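Local coordinates for protein predicted transcriptional regulator (Clostridium thermocellum, PDB 1XMA) that probably binds DNA as a dimeric PadR-like transcriptional regulator that controls the expression of target genes, at residues 47-52 and 58-63. Numbering follows the deposited sequence.
Sequences LSLLIE and YEISKN
Leu49 reaches across to helix 57-67 with both methyls. Its CD1 stops 3.7 Å from Ile60 O, a backbone carbonyl, and 4.2 Å from Ile60 CG2, while Leu49 CD1 and CD2 both rest against Asn63 CB, each 4.0 Å away. The leucine thus lies against Ile60 and Asn63, one turn apart on helix 57-67. Beside it, Leu50 CD2 lies 4.1 Å from Ile60 CD1, the two side chains nearly perpendicular. Ile60 can serve both leucines because it is branched: CG2, anti to the backbone N, faces Leu49, and the CG1 arm (chi1 -70°) carries CD1 to Leu50. The axes of 47-52 and 58-63 come no closer than 10.7 Å and run at 111°; that spacing leaves the contact to side chains, with Ile60 O the one backbone atom touched. Leu49 also touches Ile64 and Lys67, farther along helix 57-67, and Phe135 of the second subunit; a mercury ion at the Glu52-Lys67 site sits about 5 Å from its side chain. Leu79 and Phe83 of helix 76-88 back Ile60, and Tyr108 and Ile110 back Leu50. These helices belong to the winged-helix domain expected of a PadR-like regulator. Across this joint the cohesion is essentially apolar, and Leu49 ties it to the dimer interface.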
# COMPACT_ATOMS: atom_id res chain seq x y z
N LEU B 47 -4.68 -7.17 14.26
CA LEU B 47 -6.06 -7.15 14.74
C LEU B 47 -6.88 -8.30 14.16
O LEU B 47 -7.70 -8.92 14.86
CB LEU B 47 -6.71 -5.81 14.40
CG LEU B 47 -6.16 -4.59 15.14
CD1 LEU B 47 -6.84 -3.34 14.65
CD2 LEU B 47 -6.31 -4.73 16.69
N SER B 48 -6.66 -8.56 12.88
CA SER B 48 -7.32 -9.63 12.17
C SER B 48 -7.07 -11.00 12.84
O SER B 48 -8.00 -11.80 13.01
CB SER B 48 -6.83 -9.64 10.73
OG SER B 48 -7.35 -10.74 10.04
N LEU B 49 -5.83 -11.26 13.21
CA LEU B 49 -5.48 -12.48 13.94
C LEU B 49 -6.09 -12.55 15.34
O LEU B 49 -6.49 -13.63 15.80
CB LEU B 49 -3.97 -12.68 14.00
CG LEU B 49 -3.37 -13.17 12.68
CD1 LEU B 49 -1.84 -12.98 12.66
CD2 LEU B 49 -3.75 -14.62 12.40
N LEU B 50 -6.18 -11.39 16.00
CA LEU B 50 -6.77 -11.31 17.33
C LEU B 50 -8.29 -11.49 17.32
O LEU B 50 -8.87 -11.92 18.31
CB LEU B 50 -6.36 -10.01 18.04
CG LEU B 50 -4.87 -10.02 18.40
CD1 LEU B 50 -4.39 -8.65 18.89
CD2 LEU B 50 -4.55 -11.12 19.42
N ILE B 51 -8.93 -11.17 16.19
CA ILE B 51 -10.36 -11.48 16.03
C ILE B 51 -10.64 -13.01 15.99
O ILE B 51 -11.69 -13.48 16.47
CB ILE B 51 -10.96 -10.76 14.80
CG1 ILE B 51 -10.96 -9.25 15.04
CG2 ILE B 51 -12.38 -11.27 14.50
CD1 ILE B 51 -11.08 -8.39 13.79
N GLU B 52 -9.70 -13.77 15.44
CA GLU B 52 -9.74 -15.22 15.47
C GLU B 52 -9.54 -15.78 16.89
O GLU B 52 -10.23 -16.70 17.31
CB GLU B 52 -8.69 -15.80 14.54
CG GLU B 52 -8.95 -15.58 13.06
CD GLU B 52 -7.79 -16.07 12.20
OE1 GLU B 52 -6.92 -16.78 12.74
OE2 GLU B 52 -7.75 -15.74 11.00
N TYR B 58 5.12 -14.33 19.48
CA TYR B 58 5.65 -15.35 18.58
C TYR B 58 4.60 -16.08 17.74
O TYR B 58 4.81 -16.32 16.55
CB TYR B 58 6.54 -16.38 19.26
CG TYR B 58 7.05 -17.38 18.21
CD1 TYR B 58 7.90 -16.94 17.17
CD2 TYR B 58 6.64 -18.72 18.22
CE1 TYR B 58 8.36 -17.81 16.20
CE2 TYR B 58 7.09 -19.62 17.24
CZ TYR B 58 7.96 -19.15 16.23
OH TYR B 58 8.43 -20.00 15.26
N GLU B 59 3.49 -16.44 18.34
CA GLU B 59 2.40 -17.06 17.59
C GLU B 59 1.87 -16.17 16.46
O GLU B 59 1.57 -16.66 15.38
CB GLU B 59 1.25 -17.40 18.52
CG GLU B 59 0.16 -18.17 17.84
CD GLU B 59 -0.84 -18.70 18.81
OE1 GLU B 59 -0.87 -19.94 18.97
OE2 GLU B 59 -1.58 -17.90 19.41
N ILE B 60 1.77 -14.87 16.72
CA ILE B 60 1.25 -13.89 15.75
C ILE B 60 2.14 -13.79 14.50
O ILE B 60 1.64 -13.90 13.38
CB ILE B 60 0.99 -12.51 16.44
CG1 ILE B 60 -0.21 -12.65 17.38
CG2 ILE B 60 0.85 -11.35 15.41
CD1 ILE B 60 -0.73 -11.37 17.96
N SER B 61 3.44 -13.59 14.70
CA SER B 61 4.42 -13.53 13.60
C SER B 61 4.55 -14.86 12.85
O SER B 61 4.68 -14.89 11.62
CB SER B 61 5.79 -13.10 14.11
OG SER B 61 6.37 -14.11 14.91
N LYS B 62 4.54 -15.95 13.60
CA LYS B 62 4.48 -17.27 12.99
C LYS B 62 3.25 -17.38 12.09
O LYS B 62 3.35 -17.83 10.96
CB LYS B 62 4.48 -18.36 14.07
CG LYS B 62 4.49 -19.79 13.54
CD LYS B 62 4.73 -20.80 14.64
CE LYS B 62 3.42 -21.14 15.38
NZ LYS B 62 3.59 -22.27 16.38
N ASN B 63 2.11 -16.95 12.60
CA ASN B 63 0.85 -17.02 11.86
C ASN B 63 0.84 -16.14 10.60
O ASN B 63 0.36 -16.56 9.54
CB ASN B 63 -0.33 -16.69 12.76
CG ASN B 63 -0.83 -17.89 13.54
OD1 ASN B 63 -0.74 -19.02 13.07
ND2 ASN B 63 -1.36 -17.66 14.74